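Local coordinates for protein D-3-phosphoglycerate dehydrogenase (Sulfolobus tokodaii, PDB 2EKL) that binds NAD and probably oxidises D-3-phosphoglycerate, the first step of serine biosynthesis, as a D-isomer specific 2-hydroxyacid dehydrogenase, at residues G146-G151 / D198-H203; I227-S232 / A253-V258. All blocks are in the same frame, centred on the assembly; numbering follows the deposited sequence.

Interactions 1 and 2 lie side by side in one parallel sheet of the NAD-binding domain. Strand 199-202 of interaction 1 is the direct neighbour of strand 226-230 of interaction 2, and backbone hydrogen bonds between them make the four strands one continuous run. Both contacts are buried, and both meet NAD where their strands end. Interaction 1 joins strands distant in sequence, with aliphatic packing and a glycine-rich turn beside the adenosine ribose and the diphosphate. Interaction 2 joins the two strands of a beta-alpha-beta unit. It is richer in polar side-chain bonds, and the residues just past its strands hold the carboxamide of the nicotinamide.

Interaction 1: G146-G151 / D198-H203; sequences GIVGFG and DVISLH. With NAD (nicotinamide-adenine-dinucleotide), chain B.
Val-148 and Leu-202 pack side by side and point the same way, with Val-148 CB 3.7 Å from Leu-202 CD2. They lie on the same face of the sheet as Ile-200. Val-148 CG2 turns back beside its own backbone N and meets Ile-200 CG2 at 3.9 Å. CG1 is anti to that N (chi1 -177°) and points on to the adenine of NAD. The other face carries Ile-147 and Ser-201. There Ile-147 CD1 touches Ser-201 CB, and its CG2 reaches CD2 of the His-203 ring. Ser-201 OG and His-203 NE2 share a hydrogen bond of 2.6 Å, which ties the ring back to the strand. Helix 152-163 packs on this face.

Four backbone hydrogen bonds join the parallel strands in regular register. The last runs from His-203 N to Val-148 O at 2.8 Å. This is the close-packed part of the contact. Past Val-148 the chains lose strand pairing, and the contact is looser and wetter. Gly-149 takes a positive phi of 103°, where a side chain would run into its own backbone and into His-203 O. A water accepts from Gly-151 N at 2.9 Å and lies between His-203 O and NAD O1N. Gly-151 CA is 3.3 Å from NAD O5B, too close for any side chain pointing that way. Gly-151 is also the N-cap of helix 152-163. This strand-turn-helix, with Gly-149, Gly-151 and Gly-154 spaced as GxGxxG, fits the dinucleotide-binding turn of a Rossmann fold.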
ATOM      1  N   GLY A 146      15.272  -1.878  -5.878  1.00 13.27           N
ATOM      2  CA  GLY A 146      16.492  -2.453  -5.341  1.00 14.83           C
ATOM      3  C   GLY A 146      16.291  -2.862  -3.896  1.00 17.04           C
ATOM      4  O   GLY A 146      16.082  -2.016  -3.023  1.00 17.08           O
ATOM      5  N   ILE A 147      16.352  -4.166  -3.648  1.00 15.56           N
ATOM      6  CA  ILE A 147      16.175  -4.713  -2.308  1.00 16.13           C
ATOM      7  C   ILE A 147      17.533  -4.816  -1.607  1.00 16.57           C
ATOM      8  O   ILE A 147      18.370  -5.637  -1.984  1.00 18.12           O
ATOM      9  CB  ILE A 147      15.537  -6.127  -2.365  1.00 17.16           C
ATOM     10  CG1 ILE A 147      14.230  -6.094  -3.166  1.00 18.52           C
ATOM     11  CG2 ILE A 147      15.295  -6.654  -0.948  1.00 16.99           C
ATOM     12  CD1 ILE A 147      13.138  -5.221  -2.564  1.00 18.20           C
ATOM     13  N   VAL A 148      17.761  -3.966  -0.606  1.00 15.75           N
ATOM     14  CA  VAL A 148      19.017  -3.996   0.147  1.00 16.06           C
ATOM     15  C   VAL A 148      18.755  -4.800   1.419  1.00 16.19           C
ATOM     16  O   VAL A 148      18.084  -4.329   2.338  1.00 15.23           O
ATOM     17  CB  VAL A 148      19.482  -2.577   0.525  1.00 16.38           C
ATOM     18  CG1 VAL A 148      20.829  -2.648   1.234  1.00 15.56           C
ATOM     19  CG2 VAL A 148      19.582  -1.718  -0.721  1.00 18.51           C
ATOM     20  N   GLY A 149      19.295  -6.013   1.465  1.00 16.53           N
ATOM     21  CA  GLY A 149      19.059  -6.894   2.596  1.00 16.74           C
ATOM     22  C   GLY A 149      18.034  -7.879   2.063  1.00 18.49           C
ATOM     23  O   GLY A 149      16.833  -7.610   2.070  1.00 19.22           O
ATOM     24  N   PHE A 150      18.509  -9.023   1.584  1.00 17.71           N
ATOM     25  CA  PHE A 150      17.639 -10.025   0.979  1.00 17.53           C
ATOM     26  C   PHE A 150      17.370 -11.216   1.895  1.00 18.19           C
ATOM     27  O   PHE A 150      17.674 -12.357   1.545  1.00 20.60           O
ATOM     28  CB  PHE A 150      18.283 -10.499  -0.334  1.00 17.25           C
ATOM     29  CG  PHE A 150      17.312 -11.067  -1.327  1.00 18.20           C
ATOM     30  CD1 PHE A 150      16.324 -10.264  -1.890  1.00 16.52           C
ATOM     31  CD2 PHE A 150      17.404 -12.397  -1.724  1.00 19.07           C
ATOM     32  CE1 PHE A 150      15.440 -10.779  -2.842  1.00 19.14           C
ATOM     33  CE2 PHE A 150      16.529 -12.921  -2.671  1.00 20.98           C
ATOM     34  CZ  PHE A 150      15.546 -12.112  -3.232  1.00 19.81           C
ATOM     35  N   GLY A 151      16.799 -10.946   3.066  1.00 17.32           N
ATOM     36  CA  GLY A 151      16.497 -12.007   4.010  1.00 17.50           C
ATOM     37  C   GLY A 151      15.037 -12.412   3.966  1.00 16.72           C
ATOM     38  O   GLY A 151      14.425 -12.414   2.903  1.00 15.80           O
ATOM     39  N   ASP A 198      14.811   2.734  -9.079  1.00 17.19           N
ATOM     40  CA  ASP A 198      13.883   3.856  -9.004  1.00 17.70           C
ATOM     41  C   ASP A 198      13.315   3.855  -7.588  1.00 17.00           C
ATOM     42  O   ASP A 198      12.920   4.892  -7.057  1.00 16.24           O
ATOM     43  CB  ASP A 198      12.779   3.682 -10.046  1.00 17.39           C
ATOM     44  CG  ASP A 198      13.332   3.605 -11.458  1.00 18.24           C
ATOM     45  OD1 ASP A 198      13.906   4.609 -11.925  1.00 19.50           O
ATOM     46  OD2 ASP A 198      13.211   2.535 -12.094  1.00 16.01           O
ATOM     47  N   VAL A 199      13.289   2.669  -6.987  1.00 14.96           N
ATOM     48  CA  VAL A 199      12.816   2.492  -5.620  1.00 14.50           C
ATOM     49  C   VAL A 199      13.851   1.639  -4.901  1.00 14.67           C
ATOM     50  O   VAL A 199      14.344   0.653  -5.453  1.00 17.19           O
ATOM     51  CB  VAL A 199      11.460   1.745  -5.561  1.00 13.98           C
ATOM     52  CG1 VAL A 199      11.040   1.535  -4.103  1.00 16.87           C
ATOM     53  CG2 VAL A 199      10.389   2.533  -6.309  1.00 14.32           C
ATOM     54  N   ILE A 200      14.188   2.027  -3.677  1.00 13.67           N
ATOM     55  CA  ILE A 200      15.145   1.279  -2.869  1.00 14.58           C
ATOM     56  C   ILE A 200      14.437   0.905  -1.573  1.00 15.06           C
ATOM     57  O   ILE A 200      13.885   1.775  -0.900  1.00 16.06           O
ATOM     58  CB  ILE A 200      16.381   2.131  -2.531  1.00 14.98           C
ATOM     59  CG1 ILE A 200      17.105   2.521  -3.821  1.00 16.55           C
ATOM     60  CG2 ILE A 200      17.325   1.350  -1.612  1.00 17.64           C
ATOM     61  CD1 ILE A 200      18.253   3.483  -3.611  1.00 18.94           C
ATOM     62  N   SER A 201      14.441  -0.379  -1.227  1.00 13.63           N
ATOM     63  CA  SER A 201      13.780  -0.823  -0.005  1.00 14.00           C
ATOM     64  C   SER A 201      14.809  -1.481   0.913  1.00 15.58           C
ATOM     65  O   SER A 201      15.483  -2.433   0.521  1.00 15.32           O
ATOM     66  CB  SER A 201      12.648  -1.797  -0.346  1.00 15.90           C
ATOM     67  OG  SER A 201      11.792  -1.992   0.762  1.00 19.04           O
ATOM     68  N   LEU A 202      14.917  -0.967   2.135  1.00 13.56           N
ATOM     69  CA  LEU A 202      15.895  -1.463   3.103  1.00 15.33           C
ATOM     70  C   LEU A 202      15.328  -2.510   4.055  1.00 15.74           C
ATOM     71  O   LEU A 202      14.319  -2.279   4.719  1.00 16.10           O
ATOM     72  CB  LEU A 202      16.456  -0.287   3.902  1.00 16.46           C
ATOM     73  CG  LEU A 202      16.930   0.899   3.057  1.00 19.40           C
ATOM     74  CD1 LEU A 202      17.384   2.019   3.975  1.00 19.83           C
ATOM     75  CD2 LEU A 202      18.067   0.467   2.126  1.00 20.70           C
ATOM     76  N   HIS A 203      15.998  -3.659   4.123  1.00 16.79           N
ATOM     77  CA  HIS A 203      15.564  -4.768   4.970  1.00 16.27           C
ATOM     78  C   HIS A 203      16.772  -5.459   5.587  1.00 18.12           C
ATOM     79  O   HIS A 203      16.850  -6.686   5.627  1.00 18.53           O
ATOM     80  CB  HIS A 203      14.776  -5.764   4.123  1.00 16.57           C
ATOM     81  CG  HIS A 203      13.607  -5.150   3.424  1.00 17.36           C
ATOM     82  ND1 HIS A 203      12.455  -4.791   4.088  1.00 17.44           N
ATOM     83  CD2 HIS A 203      13.438  -4.765   2.138  1.00 16.32           C
ATOM     84  CE1 HIS A 203      11.626  -4.210   3.240  1.00 17.52           C
ATOM     85  NE2 HIS A 203      12.198  -4.181   2.050  1.00 16.98           N
TER
HETATM   86  PA  NAD B1300      16.976 -11.382   8.064  1.00 21.06           P
HETATM   87  O1A NAD B1300      16.184 -12.504   7.529  1.00 20.44           O
HETATM   88  O2A NAD B1300      18.058 -11.735   9.071  1.00 18.98           O
HETATM   89  O5B NAD B1300      17.592 -10.608   6.803  1.00 21.90           O
HETATM   90  C5B NAD B1300      18.447  -9.496   7.016  1.00 21.47           C
HETATM   91  C4B NAD B1300      19.419  -9.490   5.687  1.00 23.44           C
HETATM   92  O4B NAD B1300      20.080  -8.222   5.541  1.00 24.95           O
HETATM   93  C3B NAD B1300      20.418 -10.694   5.736  1.00 23.53           C
HETATM   94  O3B NAD B1300      20.356 -11.479   4.547  1.00 21.77           O
HETATM   95  C2B NAD B1300      21.750  -9.993   6.028  1.00 25.95           C
HETATM   96  O2B NAD B1300      22.935 -10.644   5.639  1.00 25.74           O
HETATM   97  C1B NAD B1300      21.458  -8.693   5.374  1.00 25.19           C
HETATM   98  N9A NAD B1300      22.428  -7.608   5.724  1.00 26.04           N
HETATM   99  C8A NAD B1300      23.000  -7.258   6.938  1.00 26.96           C
HETATM  100  N7A NAD B1300      23.827  -6.201   6.763  1.00 28.93           N
HETATM  101  C5A NAD B1300      23.798  -5.860   5.454  1.00 29.54           C
HETATM  102  C6A NAD B1300      24.438  -4.846   4.637  1.00 31.61           C
HETATM  103  N6A NAD B1300      25.281  -3.974   5.167  1.00 34.11           N
HETATM  104  N1A NAD B1300      24.162  -4.778   3.230  1.00 31.28           N
HETATM  105  C2A NAD B1300      23.260  -5.694   2.596  1.00 31.34           C
HETATM  106  N3A NAD B1300      22.634  -6.685   3.388  1.00 26.81           N
HETATM  107  C4A NAD B1300      22.904  -6.756   4.782  1.00 27.80           C
HETATM  108  O3  NAD B1300      15.998 -10.340   8.808  1.00 21.21           O
HETATM  109  PN  NAD B1300      14.460  -9.960   8.503  1.00 21.77           P
HETATM  110  O1N NAD B1300      14.201 -10.046   7.058  1.00 21.50           O
HETATM  111  O2N NAD B1300      13.669 -10.886   9.365  1.00 22.91           O
HETATM  112  O5D NAD B1300      14.470  -8.509   9.117  1.00 23.42           O
HETATM  113  C5D NAD B1300      14.993  -7.436   8.362  1.00 22.92           C
HETATM  114  C4D NAD B1300      14.943  -6.136   9.136  1.00 24.51           C
HETATM  115  O4D NAD B1300      13.614  -5.737   9.418  1.00 21.35           O
HETATM  116  C3D NAD B1300      15.659  -6.125  10.517  1.00 23.97           C
HETATM  117  O3D NAD B1300      16.396  -4.907  10.707  1.00 25.10           O
HETATM  118  C2D NAD B1300      14.549  -6.331  11.483  1.00 23.92           C
HETATM  119  O2D NAD B1300      14.924  -6.047  12.817  1.00 25.81           O
HETATM  120  C1D NAD B1300      13.525  -5.464  10.806  1.00 23.02           C
HETATM  121  N1N NAD B1300      12.096  -5.640  11.189  1.00 21.81           N
HETATM  122  C2N NAD B1300      11.318  -4.465  11.433  1.00 21.52           C
HETATM  123  C3N NAD B1300       9.947  -4.609  11.801  1.00 21.19           C
HETATM  124  C7N NAD B1300       9.134  -3.397  12.049  1.00 20.79           C
HETATM  125  O7N NAD B1300       8.197  -3.476  13.010  1.00 21.24           O
HETATM  126  N7N NAD B1300       9.273  -2.254  11.393  1.00 20.69           N
HETATM  127  C4N NAD B1300       9.392  -5.985  11.915  1.00 22.15           C
HETATM  128  C5N NAD B1300      10.194  -7.169  11.666  1.00 22.62           C
HETATM  129  C6N NAD B1300      11.565  -6.983  11.298  1.00 22.58           C
HETATM  130  O   HOH W   1      15.332  -9.067   4.768  1.00 17.76           O

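Interaction 2: I227-S232 / A253-V258; sequences IIVNTS and AYATDV. With NAD (nicotinamide-adenine-dinucleotide), chain B.
Strands 227-230 and 253-256 run parallel, 13° apart, and are paired from Ile-227 with Ala-253 to Asn-230 with Thr-256. Backbone hydrogen bonds alternate between them, and the last is from Asp-257 N to Asn-230 O.

Ile-228, Tyr-254, Asn-230 and Thr-256 share one face. The Tyr-254 ring leaves with CG anti to its backbone N (chi1 180°) and runs alongside Asn-230. Ile-228 CB sits at the ring edge, in its plane, and Ile-228 CG2 lies 3.8 Å from Tyr-254 CD1. At the far end of the ring, Asn-230 ND2 donates to Tyr-254 OH at 3.1 Å, and OH lies near the amide plane. That plane is turned 69° from the ring. The same ND2 also donates to Arg-233 O. Asn-230 OD1 takes two bonds from opposite faces of its plane, one from Ser-232 OG at 2.8 Å and one from Ser-232 N at 2.9 Å. The second closes an Asx turn. Both ends of the amide are therefore held, which fixes its rotation. The Val-258 side chain crosses that of Asn-230 at about a right angle, and its CG2 touches the amide.

The other face carries Ile-227, Val-229, Ala-253 and Ala-255, and helix 102-118 packs on it through Ile-227 and Ala-255. Beyond the strands, Thr-231 CG2 touches Asp-257 CB. Thr-231 OG1 is hydrogen-bonded to Thr-109 OG1.

The carboxamide N7N of NAD donates to Asp-257 OD2 at 2.7 Å and to Thr-231 O at 3.2 Å. Asp-257 is itself held by Thr-281, Ile-284 and Gly-285. Ser-232 CB lies against the nicotinamide ribose. The two strands and helix 239-247 form a beta-alpha-beta unit, and the loops at the carboxyl ends of the two strands make the nicotinamide side of a Rossmann-type NAD site.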
ATOM      1  N   ILE A 227      12.769   6.746  -4.742  1.00 13.96           N
ATOM      2  CA  ILE A 227      11.862   6.587  -3.611  1.00 15.19           C
ATOM      3  C   ILE A 227      12.572   5.592  -2.703  1.00 14.40           C
ATOM      4  O   ILE A 227      12.982   4.516  -3.149  1.00 15.29           O
ATOM      5  CB  ILE A 227      10.496   5.994  -4.031  1.00 14.74           C
ATOM      6  CG1 ILE A 227       9.716   7.011  -4.863  1.00 15.53           C
ATOM      7  CG2 ILE A 227       9.691   5.605  -2.790  1.00 16.23           C
ATOM      8  CD1 ILE A 227       8.427   6.463  -5.441  1.00 17.69           C
ATOM      9  N   ILE A 228      12.748   5.959  -1.441  1.00 15.07           N
ATOM     10  CA  ILE A 228      13.426   5.083  -0.492  1.00 15.72           C
ATOM     11  C   ILE A 228      12.458   4.630   0.595  1.00 15.82           C
ATOM     12  O   ILE A 228      11.809   5.455   1.231  1.00 14.77           O
ATOM     13  CB  ILE A 228      14.619   5.813   0.172  1.00 15.76           C
ATOM     14  CG1 ILE A 228      15.562   6.357  -0.904  1.00 15.47           C
ATOM     15  CG2 ILE A 228      15.362   4.861   1.098  1.00 16.39           C
ATOM     16  CD1 ILE A 228      16.705   7.229  -0.352  1.00 17.55           C
ATOM     17  N   VAL A 229      12.366   3.318   0.800  1.00 13.71           N
ATOM     18  CA  VAL A 229      11.470   2.766   1.815  1.00 13.13           C
ATOM     19  C   VAL A 229      12.311   2.065   2.868  1.00 14.54           C
ATOM     20  O   VAL A 229      13.267   1.361   2.539  1.00 16.72           O
ATOM     21  CB  VAL A 229      10.479   1.742   1.202  1.00 15.84           C
ATOM     22  CG1 VAL A 229       9.513   1.235   2.275  1.00 14.42           C
ATOM     23  CG2 VAL A 229       9.700   2.390   0.066  1.00 15.37           C
ATOM     24  N   ASN A 230      11.959   2.249   4.135  1.00 13.82           N
ATOM     25  CA  ASN A 230      12.717   1.620   5.207  1.00 15.18           C
ATOM     26  C   ASN A 230      11.832   1.081   6.326  1.00 16.80           C
ATOM     27  O   ASN A 230      11.192   1.846   7.041  1.00 16.96           O
ATOM     28  CB  ASN A 230      13.719   2.629   5.790  1.00 15.91           C
ATOM     29  CG  ASN A 230      14.668   2.001   6.809  1.00 16.12           C
ATOM     30  OD1 ASN A 230      14.615   0.800   7.074  1.00 17.30           O
ATOM     31  ND2 ASN A 230      15.542   2.820   7.384  1.00 16.64           N
ATOM     32  N   THR A 231      11.787  -0.241   6.459  1.00 15.53           N
ATOM     33  CA  THR A 231      11.020  -0.862   7.533  1.00 16.44           C
ATOM     34  C   THR A 231      11.952  -1.733   8.362  1.00 17.40           C
ATOM     35  O   THR A 231      11.498  -2.555   9.154  1.00 19.49           O
ATOM     36  CB  THR A 231       9.863  -1.742   7.007  1.00 15.71           C
ATOM     37  OG1 THR A 231      10.379  -2.741   6.120  1.00 16.89           O
ATOM     38  CG2 THR A 231       8.833  -0.892   6.283  1.00 15.74           C
ATOM     39  N   SER A 232      13.256  -1.544   8.183  1.00 19.01           N
ATOM     40  CA  SER A 232      14.243  -2.327   8.921  1.00 19.36           C
ATOM     41  C   SER A 232      14.761  -1.578  10.147  1.00 19.77           C
ATOM     42  O   SER A 232      14.214  -1.727  11.242  1.00 18.53           O
ATOM     43  CB  SER A 232      15.400  -2.733   7.995  1.00 18.52           C
ATOM     44  OG  SER A 232      16.064  -1.612   7.437  1.00 22.47           O
ATOM     45  N   ALA A 253      10.830  10.776  -2.243  1.00 14.94           N
ATOM     46  CA  ALA A 253      10.184  10.501  -0.971  1.00 14.65           C
ATOM     47  C   ALA A 253      10.929   9.461  -0.152  1.00 16.15           C
ATOM     48  O   ALA A 253      11.622   8.596  -0.699  1.00 16.43           O
ATOM     49  CB  ALA A 253       8.740  10.030  -1.211  1.00 16.49           C
ATOM     50  N   TYR A 254      10.792   9.570   1.165  1.00 14.56           N
ATOM     51  CA  TYR A 254      11.379   8.618   2.097  1.00 14.72           C
ATOM     52  C   TYR A 254      10.187   8.115   2.908  1.00 15.02           C
ATOM     53  O   TYR A 254       9.514   8.897   3.588  1.00 15.57           O
ATOM     54  CB  TYR A 254      12.393   9.291   3.032  1.00 14.78           C
ATOM     55  CG  TYR A 254      13.032   8.343   4.035  1.00 14.33           C
ATOM     56  CD1 TYR A 254      13.870   7.305   3.615  1.00 16.48           C
ATOM     57  CD2 TYR A 254      12.807   8.491   5.404  1.00 13.43           C
ATOM     58  CE1 TYR A 254      14.469   6.442   4.539  1.00 15.61           C
ATOM     59  CE2 TYR A 254      13.400   7.635   6.332  1.00 15.00           C
ATOM     60  CZ  TYR A 254      14.229   6.614   5.893  1.00 15.29           C
ATOM     61  OH  TYR A 254      14.821   5.778   6.811  1.00 17.09           O
ATOM     62  N   ALA A 255       9.902   6.821   2.803  1.00 13.76           N
ATOM     63  CA  ALA A 255       8.783   6.219   3.530  1.00 14.46           C
ATOM     64  C   ALA A 255       9.373   5.259   4.546  1.00 14.50           C
ATOM     65  O   ALA A 255      10.069   4.317   4.176  1.00 16.19           O
ATOM     66  CB  ALA A 255       7.869   5.475   2.561  1.00 15.02           C
ATOM     67  N   THR A 256       9.078   5.470   5.823  1.00 14.41           N
ATOM     68  CA  THR A 256       9.668   4.627   6.849  1.00 13.77           C
ATOM     69  C   THR A 256       8.747   4.285   8.012  1.00 14.49           C
ATOM     70  O   THR A 256       7.834   5.040   8.343  1.00 13.22           O
ATOM     71  CB  THR A 256      10.933   5.315   7.409  1.00 14.60           C
ATOM     72  OG1 THR A 256      11.589   4.450   8.336  1.00 16.79           O
ATOM     73  CG2 THR A 256      10.558   6.617   8.120  1.00 16.92           C
ATOM     74  N   ASP A 257       8.995   3.126   8.619  1.00 13.62           N
ATOM     75  CA  ASP A 257       8.233   2.686   9.778  1.00 13.81           C
ATOM     76  C   ASP A 257       9.149   2.843  10.995  1.00 13.42           C
ATOM     77  O   ASP A 257       8.741   2.602  12.130  1.00 15.89           O
ATOM     78  CB  ASP A 257       7.826   1.216   9.621  1.00 14.13           C
ATOM     79  CG  ASP A 257       6.970   0.718  10.774  1.00 13.89           C
ATOM     80  OD1 ASP A 257       5.962   1.385  11.104  1.00 13.52           O
ATOM     81  OD2 ASP A 257       7.295  -0.347  11.345  1.00 16.26           O
ATOM     82  N   VAL A 258      10.389   3.250  10.744  1.00 15.51           N
ATOM     83  CA  VAL A 258      11.370   3.423  11.815  1.00 17.93           C
ATOM     84  C   VAL A 258      12.073   4.782  11.780  1.00 20.64           C
ATOM     85  O   VAL A 258      12.463   5.275  10.717  1.00 19.48           O
ATOM     86  CB  VAL A 258      12.441   2.306  11.757  1.00 17.19           C
ATOM     87  CG1 VAL A 258      11.785   0.948  11.967  1.00 18.07           C
ATOM     88  CG2 VAL A 258      13.166   2.349  10.418  1.00 18.32           C
TER
HETATM   89  PA  NAD B1300      16.976 -11.382   8.064  1.00 21.06           P
HETATM   90  O1A NAD B1300      16.184 -12.504   7.529  1.00 20.44           O
HETATM   91  O2A NAD B1300      18.058 -11.735   9.071  1.00 18.98           O
HETATM   92  O5B NAD B1300      17.592 -10.608   6.803  1.00 21.90           O
HETATM   93  C5B NAD B1300      18.447  -9.496   7.016  1.00 21.47           C
HETATM   94  C4B NAD B1300      19.419  -9.490   5.687  1.00 23.44           C
HETATM   95  O4B NAD B1300      20.080  -8.222   5.541  1.00 24.95           O
HETATM   96  C3B NAD B1300      20.418 -10.694   5.736  1.00 23.53           C
HETATM   97  O3B NAD B1300      20.356 -11.479   4.547  1.00 21.77           O
HETATM   98  C2B NAD B1300      21.750  -9.993   6.028  1.00 25.95           C
HETATM   99  O2B NAD B1300      22.935 -10.644   5.639  1.00 25.74           O
HETATM  100  C1B NAD B1300      21.458  -8.693   5.374  1.00 25.19           C
HETATM  101  N9A NAD B1300      22.428  -7.608   5.724  1.00 26.04           N
HETATM  102  C8A NAD B1300      23.000  -7.258   6.938  1.00 26.96           C
HETATM  103  N7A NAD B1300      23.827  -6.201   6.763  1.00 28.93           N
HETATM  104  C5A NAD B1300      23.798  -5.860   5.454  1.00 29.54           C
HETATM  105  C6A NAD B1300      24.438  -4.846   4.637  1.00 31.61           C
HETATM  106  N6A NAD B1300      25.281  -3.974   5.167  1.00 34.11           N
HETATM  107  N1A NAD B1300      24.162  -4.778   3.230  1.00 31.28           N
HETATM  108  C2A NAD B1300      23.260  -5.694   2.596  1.00 31.34           C
HETATM  109  N3A NAD B1300      22.634  -6.685   3.388  1.00 26.81           N
HETATM  110  C4A NAD B1300      22.904  -6.756   4.782  1.00 27.80           C
HETATM  111  O3  NAD B1300      15.998 -10.340   8.808  1.00 21.21           O
HETATM  112  PN  NAD B1300      14.460  -9.960   8.503  1.00 21.77           P
HETATM  113  O1N NAD B1300      14.201 -10.046   7.058  1.00 21.50           O
HETATM  114  O2N NAD B1300      13.669 -10.886   9.365  1.00 22.91           O
HETATM  115  O5D NAD B1300      14.470  -8.509   9.117  1.00 23.42           O
HETATM  116  C5D NAD B1300      14.993  -7.436   8.362  1.00 22.92           C
HETATM  117  C4D NAD B1300      14.943  -6.136   9.136  1.00 24.51           C
HETATM  118  O4D NAD B1300      13.614  -5.737   9.418  1.00 21.35           O
HETATM  119  C3D NAD B1300      15.659  -6.125  10.517  1.00 23.97           C
HETATM  120  O3D NAD B1300      16.396  -4.907  10.707  1.00 25.10           O
HETATM  121  C2D NAD B1300      14.549  -6.331  11.483  1.00 23.92           C
HETATM  122  O2D NAD B1300      14.924  -6.047  12.817  1.00 25.81           O
HETATM  123  C1D NAD B1300      13.525  -5.464  10.806  1.00 23.02           C
HETATM  124  N1N NAD B1300      12.096  -5.640  11.189  1.00 21.81           N
HETATM  125  C2N NAD B1300      11.318  -4.465  11.433  1.00 21.52           C
HETATM  126  C3N NAD B1300       9.947  -4.609  11.801  1.00 21.19           C
HETATM  127  C7N NAD B1300       9.134  -3.397  12.049  1.00 20.79           C
HETATM  128  O7N NAD B1300       8.197  -3.476  13.010  1.00 21.24           O
HETATM  129  N7N NAD B1300       9.273  -2.254  11.393  1.00 20.69           N
HETATM  130  C4N NAD B1300       9.392  -5.985  11.915  1.00 22.15           C
HETATM  131  C5N NAD B1300      10.194  -7.169  11.666  1.00 22.62           C
HETATM  132  C6N NAD B1300      11.565  -6.983  11.298  1.00 22.58           C